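Local coordinates for protein probable enoyl-CoA hydratase/isomerase (Pseudomonas aeruginosa PAO1, PDB 5YLO) that probably acts as a Delta3,Delta2-enoyl-CoA isomerase of the crotonase family, moving the double bond of unsaturated fatty acyl-CoA thioesters, at residues 13-18 / 201-206; 30-35 / 68-73; 39-44 / 51-56; 150-155 / 162-167; 158-163 / 169-174. One frame throughout, in Å; residues are numbered along the deposited sequence.

Contact 1 of 5, residues 13-18 / 201-206; sequences AGIAWL and RLASGP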
# COMPACT_ATOMS: atom_id res chain seq x y z
N ALA A 13 4.39 29.02 -19.84
CA ALA A 13 5.41 29.07 -18.78
C ALA A 13 5.89 27.68 -18.39
O ALA A 13 6.08 27.37 -17.20
CB ALA A 13 4.89 29.83 -17.56
N GLY A 14 6.11 26.82 -19.38
CA GLY A 14 6.59 25.48 -19.12
C GLY A 14 5.53 24.49 -18.69
O GLY A 14 5.87 23.35 -18.34
N ILE A 15 4.26 24.87 -18.72
CA ILE A 15 3.15 23.99 -18.36
C ILE A 15 2.32 23.75 -19.61
O ILE A 15 1.77 24.70 -20.19
CB ILE A 15 2.29 24.58 -17.23
CG1 ILE A 15 3.15 24.92 -16.01
CG2 ILE A 15 1.18 23.61 -16.85
CD1 ILE A 15 2.38 25.61 -14.90
N ALA A 16 2.23 22.49 -20.02
CA ALA A 16 1.41 22.10 -21.16
C ALA A 16 0.04 21.66 -20.66
O ALA A 16 -0.08 20.68 -19.93
CB ALA A 16 2.07 20.97 -21.95
N TRP A 17 -1.00 22.40 -21.06
CA TRP A 17 -2.37 22.10 -20.67
C TRP A 17 -3.03 21.28 -21.78
O TRP A 17 -3.18 21.76 -22.91
CB TRP A 17 -3.16 23.38 -20.41
CG TRP A 17 -2.60 24.22 -19.30
CD1 TRP A 17 -1.44 24.94 -19.32
CD2 TRP A 17 -3.19 24.45 -18.01
NE1 TRP A 17 -1.26 25.59 -18.13
CE2 TRP A 17 -2.32 25.31 -17.30
CE3 TRP A 17 -4.36 24.01 -17.39
CZ2 TRP A 17 -2.59 25.74 -16.01
CZ3 TRP A 17 -4.62 24.44 -16.10
CH2 TRP A 17 -3.74 25.29 -15.42
N LEU A 18 -3.41 20.05 -21.46
CA LEU A 18 -4.10 19.17 -22.39
C LEU A 18 -5.52 18.97 -21.85
O LEU A 18 -5.71 18.27 -20.85
CB LEU A 18 -3.37 17.83 -22.53
CG LEU A 18 -1.86 17.92 -22.70
CD1 LEU A 18 -1.25 16.55 -22.92
CD2 LEU A 18 -1.49 18.85 -23.84
N ARG A 201 5.02 25.20 -9.43
CA ARG A 201 6.16 24.83 -8.60
C ARG A 201 6.75 23.50 -9.03
O ARG A 201 7.96 23.28 -8.86
CB ARG A 201 5.75 24.81 -7.12
CG ARG A 201 4.47 24.05 -6.83
CD ARG A 201 4.04 24.24 -5.38
NE ARG A 201 5.14 24.01 -4.45
CZ ARG A 201 4.98 23.79 -3.15
NH1 ARG A 201 3.76 23.76 -2.62
NH2 ARG A 201 6.04 23.59 -2.37
N LEU A 202 5.93 22.61 -9.59
CA LEU A 202 6.48 21.43 -10.25
C LEU A 202 7.33 21.83 -11.45
O LEU A 202 8.42 21.28 -11.66
CB LEU A 202 5.35 20.49 -10.69
CG LEU A 202 4.72 19.58 -9.64
CD1 LEU A 202 3.54 18.84 -10.24
CD2 LEU A 202 5.74 18.60 -9.09
N ALA A 203 6.85 22.78 -12.24
CA ALA A 203 7.60 23.22 -13.41
C ALA A 203 8.87 23.97 -13.03
O ALA A 203 9.83 24.00 -13.81
CB ALA A 203 6.72 24.10 -14.30
N SER A 204 8.91 24.56 -11.83
CA SER A 204 10.10 25.28 -11.39
C SER A 204 11.23 24.35 -10.97
O SER A 204 12.39 24.78 -10.95
CB SER A 204 9.76 26.22 -10.24
OG SER A 204 9.75 25.54 -9.00
N GLY A 205 10.92 23.10 -10.63
CA GLY A 205 11.92 22.19 -10.13
C GLY A 205 12.76 21.58 -11.23
O GLY A 205 12.57 21.85 -12.43
N PRO A 206 13.72 20.74 -10.83
CA PRO A 206 14.59 20.08 -11.82
C PRO A 206 13.88 18.94 -12.54
O PRO A 206 13.69 17.86 -11.97
CB PRO A 206 15.76 19.57 -10.96
CG PRO A 206 15.18 19.38 -9.60
CD PRO A 206 14.11 20.43 -9.44

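Contact 2 of 5, residues 30-35 / 68-73; sequences DIPTLE and LAEWAA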
# COMPACT_ATOMS: atom_id res chain seq x y z
N ASP A 30 -13.05 8.56 -27.36
CA ASP A 30 -13.14 7.83 -28.61
C ASP A 30 -11.75 7.79 -29.23
O ASP A 30 -10.81 8.42 -28.75
CB ASP A 30 -14.15 8.47 -29.58
CG ASP A 30 -13.92 9.96 -29.79
OD1 ASP A 30 -12.88 10.48 -29.35
OD2 ASP A 30 -14.79 10.60 -30.42
N ILE A 31 -11.63 7.01 -30.31
CA ILE A 31 -10.32 6.83 -30.95
C ILE A 31 -9.69 8.16 -31.34
O ILE A 31 -8.49 8.36 -31.08
CB ILE A 31 -10.42 5.84 -32.11
CG1 ILE A 31 -10.97 4.51 -31.60
CG2 ILE A 31 -9.05 5.58 -32.70
CD1 ILE A 31 -10.88 3.36 -32.59
N PRO A 32 -10.41 9.14 -31.92
CA PRO A 32 -9.75 10.43 -32.21
C PRO A 32 -9.19 11.11 -30.97
O PRO A 32 -8.08 11.65 -31.02
CB PRO A 32 -10.87 11.26 -32.85
CG PRO A 32 -11.77 10.27 -33.46
CD PRO A 32 -11.77 9.11 -32.50
N THR A 33 -9.93 11.10 -29.86
CA THR A 33 -9.42 11.68 -28.62
C THR A 33 -8.24 10.89 -28.09
O THR A 33 -7.20 11.46 -27.74
CB THR A 33 -10.54 11.75 -27.57
OG1 THR A 33 -11.76 12.14 -28.20
CG2 THR A 33 -10.20 12.75 -26.48
N LEU A 34 -8.37 9.56 -28.04
CA LEU A 34 -7.28 8.71 -27.57
C LEU A 34 -6.01 8.99 -28.35
O LEU A 34 -4.96 9.25 -27.76
CB LEU A 34 -7.68 7.24 -27.69
CG LEU A 34 -8.87 6.76 -26.85
CD1 LEU A 34 -9.22 5.32 -27.19
CD2 LEU A 34 -8.58 6.91 -25.36
N GLU A 35 -6.09 8.96 -29.69
CA GLU A 35 -4.90 9.14 -30.52
C GLU A 35 -4.33 10.54 -30.40
O GLU A 35 -3.10 10.72 -30.38
CB GLU A 35 -5.23 8.82 -31.98
CG GLU A 35 -5.49 7.36 -32.26
CD GLU A 35 -5.48 7.04 -33.75
OE1 GLU A 35 -6.54 6.70 -34.30
OE2 GLU A 35 -4.40 7.16 -34.36
N LEU A 68 -19.84 5.38 -26.10
CA LEU A 68 -20.71 4.27 -26.47
C LEU A 68 -21.30 4.46 -27.87
O LEU A 68 -21.57 3.47 -28.56
CB LEU A 68 -21.84 4.12 -25.44
CG LEU A 68 -21.47 3.89 -23.97
CD1 LEU A 68 -20.25 2.97 -23.84
CD2 LEU A 68 -21.24 5.21 -23.23
N ALA A 69 -21.50 5.71 -28.30
CA ALA A 69 -22.04 5.95 -29.63
C ALA A 69 -21.09 5.47 -30.71
O ALA A 69 -21.51 4.84 -31.69
CB ALA A 69 -22.35 7.44 -29.80
N GLU A 70 -19.79 5.75 -30.55
CA GLU A 70 -18.80 5.26 -31.50
C GLU A 70 -18.75 3.74 -31.51
O GLU A 70 -18.66 3.11 -32.57
CB GLU A 70 -17.43 5.83 -31.18
CG GLU A 70 -16.32 5.26 -32.05
CD GLU A 70 -15.00 5.96 -31.82
OE1 GLU A 70 -14.21 5.48 -30.98
OE2 GLU A 70 -14.75 6.99 -32.48
N TRP A 71 -18.81 3.13 -30.32
CA TRP A 71 -18.86 1.67 -30.24
C TRP A 71 -20.13 1.13 -30.88
O TRP A 71 -20.11 0.06 -31.50
CB TRP A 71 -18.76 1.23 -28.78
CG TRP A 71 -18.98 -0.24 -28.59
CD1 TRP A 71 -18.05 -1.23 -28.70
CD2 TRP A 71 -20.22 -0.89 -28.26
NE1 TRP A 71 -18.63 -2.45 -28.46
CE2 TRP A 71 -19.96 -2.27 -28.19
CE3 TRP A 71 -21.52 -0.43 -28.02
CZ2 TRP A 71 -20.95 -3.20 -27.88
CZ3 TRP A 71 -22.50 -1.36 -27.72
CH2 TRP A 71 -22.21 -2.73 -27.65
N ALA A 72 -21.24 1.84 -30.73
CA ALA A 72 -22.50 1.38 -31.32
C ALA A 72 -22.42 1.36 -32.84
O ALA A 72 -22.88 0.40 -33.47
CB ALA A 72 -23.65 2.27 -30.85
N ALA A 73 -21.83 2.39 -33.44
CA ALA A 73 -21.72 2.45 -34.89
C ALA A 73 -20.91 1.27 -35.43
O ALA A 73 -21.27 0.67 -36.45
CB ALA A 73 -21.10 3.78 -35.32

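Contact 3 of 5, residues 39-44 / 51-56; sequences VRLDAC and RAVVLG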
# COMPACT_ATOMS: atom_id res chain seq x y z
N VAL A 39 -0.63 11.34 -29.19
CA VAL A 39 0.48 11.95 -29.93
C VAL A 39 0.98 13.21 -29.23
O VAL A 39 2.18 13.48 -29.21
CB VAL A 39 0.06 12.23 -31.39
CG1 VAL A 39 1.20 12.85 -32.17
CG2 VAL A 39 -0.40 10.94 -32.06
N ARG A 40 0.07 13.99 -28.64
CA ARG A 40 0.47 15.22 -27.97
C ARG A 40 1.33 14.92 -26.74
O ARG A 40 2.25 15.69 -26.42
CB ARG A 40 -0.76 16.03 -27.57
CG ARG A 40 -0.47 17.39 -26.95
CD ARG A 40 -0.18 18.46 -28.00
NE ARG A 40 1.25 18.61 -28.28
CZ ARG A 40 2.05 19.44 -27.63
NH1 ARG A 40 3.34 19.51 -27.95
NH2 ARG A 40 1.59 20.20 -26.64
N LEU A 41 1.05 13.82 -26.05
CA LEU A 41 1.88 13.43 -24.91
C LEU A 41 3.31 13.14 -25.35
O LEU A 41 4.27 13.52 -24.66
CB LEU A 41 1.28 12.21 -24.21
CG LEU A 41 0.07 12.45 -23.30
CD1 LEU A 41 -0.46 11.13 -22.78
CD2 LEU A 41 0.44 13.37 -22.15
N ASP A 42 3.48 12.46 -26.49
CA ASP A 42 4.82 12.19 -27.00
C ASP A 42 5.55 13.49 -27.33
O ASP A 42 6.76 13.59 -27.14
CB ASP A 42 4.74 11.29 -28.22
CG ASP A 42 6.10 11.02 -28.84
OD1 ASP A 42 6.84 10.17 -28.29
OD2 ASP A 42 6.42 11.64 -29.87
N ALA A 43 4.82 14.49 -27.81
CA ALA A 43 5.44 15.78 -28.09
C ALA A 43 5.88 16.47 -26.81
O ALA A 43 6.90 17.17 -26.79
CB ALA A 43 4.48 16.67 -28.88
N CYS A 44 5.13 16.28 -25.72
CA CYS A 44 5.49 16.92 -24.46
C CYS A 44 6.79 16.35 -23.89
O CYS A 44 7.63 17.09 -23.38
CB CYS A 44 4.36 16.78 -23.44
SG CYS A 44 2.90 17.78 -23.82
N ARG A 51 7.69 21.55 -18.81
CA ARG A 51 8.28 20.93 -17.63
C ARG A 51 7.23 20.34 -16.71
O ARG A 51 7.58 19.70 -15.71
CB ARG A 51 9.14 21.95 -16.89
CG ARG A 51 10.30 22.46 -17.74
CD ARG A 51 10.63 23.91 -17.45
NE ARG A 51 11.06 24.12 -16.07
CZ ARG A 51 12.27 23.82 -15.61
NH1 ARG A 51 13.18 23.30 -16.42
NH2 ARG A 51 12.56 24.05 -14.34
N ALA A 52 5.95 20.53 -17.02
CA ALA A 52 4.84 19.93 -16.29
C ALA A 52 3.66 19.85 -17.24
O ALA A 52 3.51 20.68 -18.14
CB ALA A 52 4.48 20.71 -15.03
N VAL A 53 2.82 18.83 -17.05
CA VAL A 53 1.70 18.56 -17.94
C VAL A 53 0.42 18.48 -17.11
O VAL A 53 0.39 17.81 -16.07
CB VAL A 53 1.90 17.26 -18.73
CG1 VAL A 53 0.68 16.96 -19.59
CG2 VAL A 53 3.15 17.36 -19.59
N VAL A 54 -0.62 19.17 -17.57
CA VAL A 54 -1.93 19.16 -16.92
C VAL A 54 -2.93 18.51 -17.86
O VAL A 54 -2.97 18.83 -19.05
CB VAL A 54 -2.38 20.59 -16.55
CG1 VAL A 54 -3.79 20.55 -15.97
CG2 VAL A 54 -1.41 21.21 -15.56
N LEU A 55 -3.72 17.58 -17.33
CA LEU A 55 -4.78 16.91 -18.07
C LEU A 55 -6.11 17.29 -17.45
O LEU A 55 -6.36 16.98 -16.28
CB LEU A 55 -4.59 15.39 -18.05
CG LEU A 55 -5.60 14.57 -18.85
CD1 LEU A 55 -5.47 14.87 -20.33
CD2 LEU A 55 -5.41 13.09 -18.57
N GLY A 56 -6.96 17.96 -18.23
CA GLY A 56 -8.22 18.44 -17.72
C GLY A 56 -9.37 18.13 -18.66
O GLY A 56 -9.17 17.75 -19.82

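Contact 4 of 5, residues 150-155 / 162-167; sequences WHLPRL and KRLLFL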
# COMPACT_ATOMS: atom_id res chain seq x y z
N TRP A 150 -5.64 -2.46 -11.67
CA TRP A 150 -4.22 -2.26 -11.41
C TRP A 150 -3.97 -1.02 -10.56
O TRP A 150 -3.18 -1.06 -9.62
CB TRP A 150 -3.45 -2.16 -12.73
CG TRP A 150 -1.95 -2.26 -12.57
CD1 TRP A 150 -1.19 -3.39 -12.65
CD2 TRP A 150 -1.05 -1.18 -12.30
NE1 TRP A 150 0.13 -3.08 -12.45
CE2 TRP A 150 0.25 -1.74 -12.23
CE3 TRP A 150 -1.20 0.20 -12.12
CZ2 TRP A 150 1.38 -0.96 -11.99
CZ3 TRP A 150 -0.07 0.96 -11.87
CH2 TRP A 150 1.20 0.38 -11.81
N HIS A 151 -4.65 0.09 -10.87
CA HIS A 151 -4.45 1.34 -10.14
C HIS A 151 -5.12 1.32 -8.78
O HIS A 151 -4.48 1.62 -7.76
CB HIS A 151 -4.97 2.51 -10.97
CG HIS A 151 -4.09 2.91 -12.10
ND1 HIS A 151 -2.85 3.49 -11.91
CD2 HIS A 151 -4.26 2.82 -13.44
CE1 HIS A 151 -2.29 3.73 -13.08
NE2 HIS A 151 -3.13 3.34 -14.03
N LEU A 152 -6.41 0.97 -8.74
CA LEU A 152 -7.20 1.16 -7.53
C LEU A 152 -6.65 0.44 -6.31
O LEU A 152 -6.59 1.07 -5.24
CB LEU A 152 -8.66 0.77 -7.81
CG LEU A 152 -9.43 1.68 -8.76
CD1 LEU A 152 -10.87 1.20 -8.90
CD2 LEU A 152 -9.37 3.12 -8.29
N PRO A 153 -6.26 -0.83 -6.37
CA PRO A 153 -5.70 -1.46 -5.15
C PRO A 153 -4.41 -0.82 -4.69
O PRO A 153 -4.12 -0.82 -3.49
CB PRO A 153 -5.49 -2.92 -5.58
CG PRO A 153 -5.36 -2.87 -7.06
CD PRO A 153 -6.31 -1.79 -7.49
N ARG A 154 -3.62 -0.26 -5.61
CA ARG A 154 -2.36 0.36 -5.23
C ARG A 154 -2.57 1.71 -4.54
O ARG A 154 -1.78 2.09 -3.67
CB ARG A 154 -1.47 0.53 -6.46
CG ARG A 154 -0.88 -0.78 -6.97
CD ARG A 154 -0.19 -0.62 -8.31
NE ARG A 154 0.66 -1.77 -8.60
CZ ARG A 154 0.23 -2.90 -9.14
NH1 ARG A 154 -1.05 -3.05 -9.47
NH2 ARG A 154 1.09 -3.89 -9.36
N LEU A 155 -3.62 2.43 -4.91
CA LEU A 155 -3.92 3.73 -4.30
C LEU A 155 -4.82 3.62 -3.08
O LEU A 155 -4.69 4.42 -2.15
CB LEU A 155 -4.57 4.66 -5.33
CG LEU A 155 -3.76 5.00 -6.58
CD1 LEU A 155 -4.67 5.62 -7.64
CD2 LEU A 155 -2.62 5.94 -6.24
N LYS A 162 -12.28 -2.69 -3.97
CA LYS A 162 -13.37 -3.60 -4.30
C LYS A 162 -14.73 -3.01 -3.97
O LYS A 162 -15.72 -3.36 -4.61
CB LYS A 162 -13.18 -4.94 -3.58
CG LYS A 162 -11.94 -5.70 -4.03
CD LYS A 162 -11.73 -6.96 -3.21
CE LYS A 162 -10.44 -7.66 -3.59
NZ LYS A 162 -10.16 -8.81 -2.70
N ARG A 163 -14.80 -2.11 -2.98
CA ARG A 163 -16.05 -1.39 -2.73
C ARG A 163 -16.41 -0.52 -3.92
O ARG A 163 -17.57 -0.48 -4.34
CB ARG A 163 -15.94 -0.55 -1.46
CG ARG A 163 -16.00 -1.35 -0.17
CD ARG A 163 -16.08 -0.44 1.05
NE ARG A 163 -16.03 -1.21 2.29
CZ ARG A 163 -17.10 -1.69 2.92
NH1 ARG A 163 -18.31 -1.48 2.42
NH2 ARG A 163 -16.95 -2.38 4.04
N LEU A 164 -15.43 0.19 -4.48
CA LEU A 164 -15.69 1.08 -5.60
C LEU A 164 -16.04 0.31 -6.86
O LEU A 164 -16.89 0.74 -7.65
CB LEU A 164 -14.48 1.99 -5.84
CG LEU A 164 -14.61 2.99 -6.98
CD1 LEU A 164 -15.84 3.86 -6.79
CD2 LEU A 164 -13.35 3.84 -7.09
N LEU A 165 -15.39 -0.84 -7.08
CA LEU A 165 -15.63 -1.60 -8.29
C LEU A 165 -16.92 -2.42 -8.21
O LEU A 165 -17.68 -2.48 -9.18
CB LEU A 165 -14.44 -2.51 -8.59
CG LEU A 165 -13.20 -1.84 -9.17
CD1 LEU A 165 -11.97 -2.72 -9.01
CD2 LEU A 165 -13.42 -1.48 -10.63
N PHE A 166 -17.18 -3.06 -7.07
CA PHE A 166 -18.31 -3.98 -6.98
C PHE A 166 -19.62 -3.28 -6.65
O PHE A 166 -20.68 -3.74 -7.10
CB PHE A 166 -18.03 -5.07 -5.94
CG PHE A 166 -16.88 -5.97 -6.30
CD1 PHE A 166 -16.35 -5.97 -7.58
CD2 PHE A 166 -16.34 -6.83 -5.36
CE1 PHE A 166 -15.29 -6.80 -7.91
CE2 PHE A 166 -15.28 -7.66 -5.68
CZ PHE A 166 -14.76 -7.65 -6.96
N LEU A 167 -19.59 -2.20 -5.88
CA LEU A 167 -20.80 -1.43 -5.62
C LEU A 167 -21.02 -0.42 -6.74
O LEU A 167 -20.08 0.09 -7.35
CB LEU A 167 -20.70 -0.71 -4.28
CG LEU A 167 -20.42 -1.60 -3.07
CD1 LEU A 167 -20.46 -0.77 -1.80
CD2 LEU A 167 -21.41 -2.75 -3.01

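Contact 5 of 5, residues 158-163 / 169-174; sequences SEAAKR and EAWSAE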
# COMPACT_ATOMS: atom_id res chain seq x y z
N SER A 158 -6.84 -3.08 -1.11
CA SER A 158 -7.66 -4.07 -1.80
C SER A 158 -9.15 -3.86 -1.52
O SER A 158 -9.96 -3.77 -2.45
CB SER A 158 -7.23 -5.48 -1.40
OG SER A 158 -5.94 -5.78 -1.89
N GLU A 159 -9.52 -3.78 -0.24
CA GLU A 159 -10.94 -3.73 0.11
C GLU A 159 -11.61 -2.47 -0.43
O GLU A 159 -12.68 -2.53 -1.03
CB GLU A 159 -11.12 -3.83 1.63
CG GLU A 159 -12.59 -3.81 2.06
CD GLU A 159 -12.77 -3.99 3.56
OE1 GLU A 159 -13.93 -4.18 3.99
OE2 GLU A 159 -11.77 -3.95 4.30
N ALA A 160 -10.97 -1.31 -0.22
CA ALA A 160 -11.56 -0.06 -0.69
C ALA A 160 -11.71 -0.06 -2.21
O ALA A 160 -12.71 0.44 -2.74
CB ALA A 160 -10.71 1.12 -0.24
N ALA A 161 -10.74 -0.63 -2.92
CA ALA A 161 -10.85 -0.75 -4.37
C ALA A 161 -11.99 -1.67 -4.77
O ALA A 161 -12.62 -1.45 -5.81
CB ALA A 161 -9.53 -1.25 -4.95
N LYS A 162 -12.28 -2.69 -3.97
CA LYS A 162 -13.37 -3.60 -4.30
C LYS A 162 -14.73 -3.01 -3.97
O LYS A 162 -15.72 -3.36 -4.61
CB LYS A 162 -13.18 -4.94 -3.58
CG LYS A 162 -11.94 -5.70 -4.03
CD LYS A 162 -11.73 -6.96 -3.21
CE LYS A 162 -10.44 -7.66 -3.59
NZ LYS A 162 -10.16 -8.81 -2.70
N ARG A 163 -14.80 -2.11 -2.98
CA ARG A 163 -16.05 -1.39 -2.73
C ARG A 163 -16.41 -0.52 -3.92
O ARG A 163 -17.57 -0.48 -4.34
CB ARG A 163 -15.94 -0.55 -1.46
CG ARG A 163 -16.00 -1.35 -0.17
CD ARG A 163 -16.08 -0.44 1.05
NE ARG A 163 -16.03 -1.21 2.29
CZ ARG A 163 -17.10 -1.69 2.92
NH1 ARG A 163 -18.31 -1.48 2.42
NH2 ARG A 163 -16.95 -2.38 4.04
N GLU A 169 -22.39 2.57 -6.41
CA GLU A 169 -22.45 3.96 -5.98
C GLU A 169 -21.20 4.72 -6.41
O GLU A 169 -20.11 4.16 -6.49
CB GLU A 169 -22.61 4.03 -4.46
CG GLU A 169 -21.41 3.53 -3.68
CD GLU A 169 -21.69 3.36 -2.20
OE1 GLU A 169 -22.87 3.46 -1.80
OE2 GLU A 169 -20.73 3.12 -1.44
N ALA A 170 -21.38 6.00 -6.71
CA ALA A 170 -20.25 6.86 -7.01
C ALA A 170 -19.67 7.42 -5.72
O ALA A 170 -20.34 7.53 -4.69
CB ALA A 170 -20.67 8.00 -7.94
N TRP A 171 -18.39 7.78 -5.78
CA TRP A 171 -17.70 8.41 -4.66
C TRP A 171 -17.62 9.91 -4.86
O TRP A 171 -17.37 10.39 -5.98
CB TRP A 171 -16.29 7.83 -4.48
CG TRP A 171 -16.27 6.44 -3.94
CD1 TRP A 171 -17.34 5.60 -3.81
CD2 TRP A 171 -15.14 5.73 -3.44
NE1 TRP A 171 -16.93 4.40 -3.27
CE2 TRP A 171 -15.58 4.46 -3.03
CE3 TRP A 171 -13.78 6.05 -3.30
CZ2 TRP A 171 -14.72 3.51 -2.49
CZ3 TRP A 171 -12.93 5.11 -2.76
CH2 TRP A 171 -13.40 3.85 -2.37
N SER A 172 -17.83 10.66 -3.78
CA SER A 172 -17.69 12.10 -3.82
C SER A 172 -16.21 12.49 -3.78
O SER A 172 -15.33 11.66 -3.52
CB SER A 172 -18.44 12.75 -2.66
OG SER A 172 -17.81 12.46 -1.43
N ALA A 173 -15.94 13.77 -4.04
CA ALA A 173 -14.57 14.26 -3.96
C ALA A 173 -14.03 14.15 -2.54
O ALA A 173 -12.85 13.86 -2.34
CB ALA A 173 -14.50 15.71 -4.45
N GLU A 174 -14.89 14.36 -1.54
CA GLU A 174 -14.47 14.19 -0.16
C GLU A 174 -14.11 12.74 0.14
O GLU A 174 -13.07 12.46 0.75
CB GLU A 174 -15.57 14.67 0.79
CG GLU A 174 -15.37 16.08 1.31
CD GLU A 174 -16.32 16.42 2.43
OE1 GLU A 174 -16.38 17.60 2.83
OE2 GLU A 174 -17.01 15.50 2.92
O HOH W 1 -18.81 2.20 -5.07

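Contact 1 of 5, residues 13-18 / 201-206
A13, G14 and I15 all approach one methyl group, CB of A203. They form the tip of the hairpin between strands 7-12 and 15-20, at the edge of the main sheet of the crotonase fold that begins with strand 7-12. This tip meets the last turn of helix 191-204. A13 comes first: its carbonyl O is 4.4 Å from A203 CB, a loose touch at the surface. G14 follows, with G14 CA 6.2 Å from A203 CA. A13 and G14 both have left-handed backbone angles, as in a type I' turn. At G14 they are phi 81° and psi 6°, which glycine adopts readily. G14 O is 4.2 Å from A203 CB. The backbone of G14 is also bonded to R51 and A52 of the neighbouring strand, and NE of R51 binds A203 O. R51 thus binds both the hairpin and the end of the helix. I15 opens the strand and is buried, packing also on V54. On the helix, L202 beside A203 packs on F166 of the second subunit. The closest apolar touch belongs to I15: CG1 stands beside its backbone N (chi1 -55°) and comes to 4.0 Å from A203 CB.

Contact 2 of 5, residues 30-35 / 68-73
The backbone N of I31 gives its hydrogen to E70 OE1 at 3.1 Å. The bond is nearly straight, with an N-H...O angle of 166°, and it uses the syn lone pair of OE1. The other close partners of the E70 oxygens across the contact are carbons. I31 CG1 lies 3.4 Å from E70 OE1. D30 CB is 3.3 Å from E70 OE2, and P32 CD is 3.7 Å from the same oxygen. E70 reaches this place from helix 68-76 on an extended chain, with CG anti to the backbone N (chi1 174°). It meets the side chains of D30 and I31 at about a right angle. The second shell fixes both acids. Y83 OH also binds E70 OE1, so that oxygen has two partners. D67 OD1 accepts from E70 N and holds the start of its helix. D30 is the N-cap of helix 31-46: its OD1 accepts from T33 N at 3.1 Å. D30 OD2 forms a salt bridge with R22. Two carboxylates lie near each other at this helix start, with D30 OD2 4.2 Å from E70 OE2. The N-terminal end of the helix and the charge of R22 would probably offset their repulsion.

Contact 3 of 5, residues 39-44 / 51-56
V53 CG2 packs against C44 CB at 4.1 Å, and this is the closer half of the contact. The CB of each residue points at the other segment. V53 places CG1 anti to its backbone N (chi1 177°), which leaves CG2 beside that N and facing C44. On this packed side C44 SG also sits 3.9 Å above the guanidinium plane of R40, toward its rim. The other half is looser: V53 CG1 is 4.4 Å from L41 CD2. L41 touches the valine through CD2 at the end of its chain. It shares its surroundings with L18, with L92 and L96 of helix 85-97, and with L99. No hydrogen bond crosses between the segments, and all three touching residues are buried. The contact belongs to a beta-alpha-beta unit of the crotonase fold: strand 15-20, helix 31-46, strand 52-56, with the two strands parallel and adjacent. C44 also touches A16 of the first strand, so the helix lies against both. The outer side of the helix differs. D42, partly exposed and taking no part in the contact with the strand, carries salt bridges to R46 and to R95 of helix 85-97.

Contact 4 of 5, residues 150-155 / 162-167
R154 NH1 donates to W150 O at 2.9 Å, within one segment. The N-H...O angle is 159°, and the acceptor lies close to the guanidinium plane. This bond belongs to helix 146-156, which is kinked at P153 and is followed at once by helix 158-166. The two form a helix pair in the crotonase fold. P153 has no N-H to give to the turn before. R154 N bonds weakly to H151 O, and it is the R154 side chain that reaches W150 O. The same guanidinium lies flat over one face of the W150 indole, with W150 CE2 3.2 Å above its plane and over its centre. The third subunit meets this polar side: W150 NE1 binds R223 O and R154 NH2 binds G220 O of that chain. K162 NZ of the second helix makes a salt bridge to D123 there. Between the two helices the contact is purely apolar and buried. L152 carries it, and also packs on M116 and L120 of helix 114-120 and on L181. L152 crosses L164 at about a right angle, with L152 CD1 4.0 Å from L164 CD2. It meets L165 tip to tip, L152 CD1 lying 3.8 Å from L165 CG.

Contact 5 of 5, residues 158-163 / 169-174
W171 carries the contact with A160 and R163, and its indole reaches from 169-174 to helix 158-166. The bond to CB points toward that helix. CG stands beside the backbone N (chi1 -72°). The five-membered ring makes no contact with 158-163. The benzene end does the work. CZ2 of W171 is 3.7 Å from A160 O and 4.4 Å from R163 CB, which lies at the ring edge, near its plane. L164 CB of the same helix is also 3.7 Å from W171 CZ2. CH2 of W171, at the far end, is 3.5 Å from A160 O. The methyl CB of A160 is 4.4 Å from W171 CH2. Around the ring, R175 makes a cation-pi contact and L156 packs from helix 146-156. A water beside the indole links the backbones: it lies 3.0 Å from R163 O and 2.7 Å from E169 O, and can donate to either. The end of the R163 chain leads away from 169-174. R163 NH2 forms a long, weak salt bridge to E159 OE1, at 3.5 Å. E159 OE1 also accepts from R125 N of the third subunit. W171 lies at the edge of a small sheet, bonded through its backbone to F133. S172 then caps helix 173-179 by its OG, bonded to R175 N. This is a helix-loop-strand join of the crotonase fold, close to a subunit interface of the trimer.

How the contacts relate
From the N terminus, contact 1 opens at the first hairpin and closes only at helix 191-204, so it encloses all the others. Contact 2 opens at the start of helix 31-46 and closes at helix 68-76. Contact 3 uses the same helix and is nested inside contact 2. Contacts 1 and 3 touch through R51 and lie on neighbouring strands of the main sheet. Contacts 4 and 5 come after contacts 2 and 3 and cross each other, sharing K162 and R163. Their centres are 7 Å apart. They lie across the chain's centre from contacts 1 and 3, tying helices 146-156 and 158-166 to the small sheet near the third subunit.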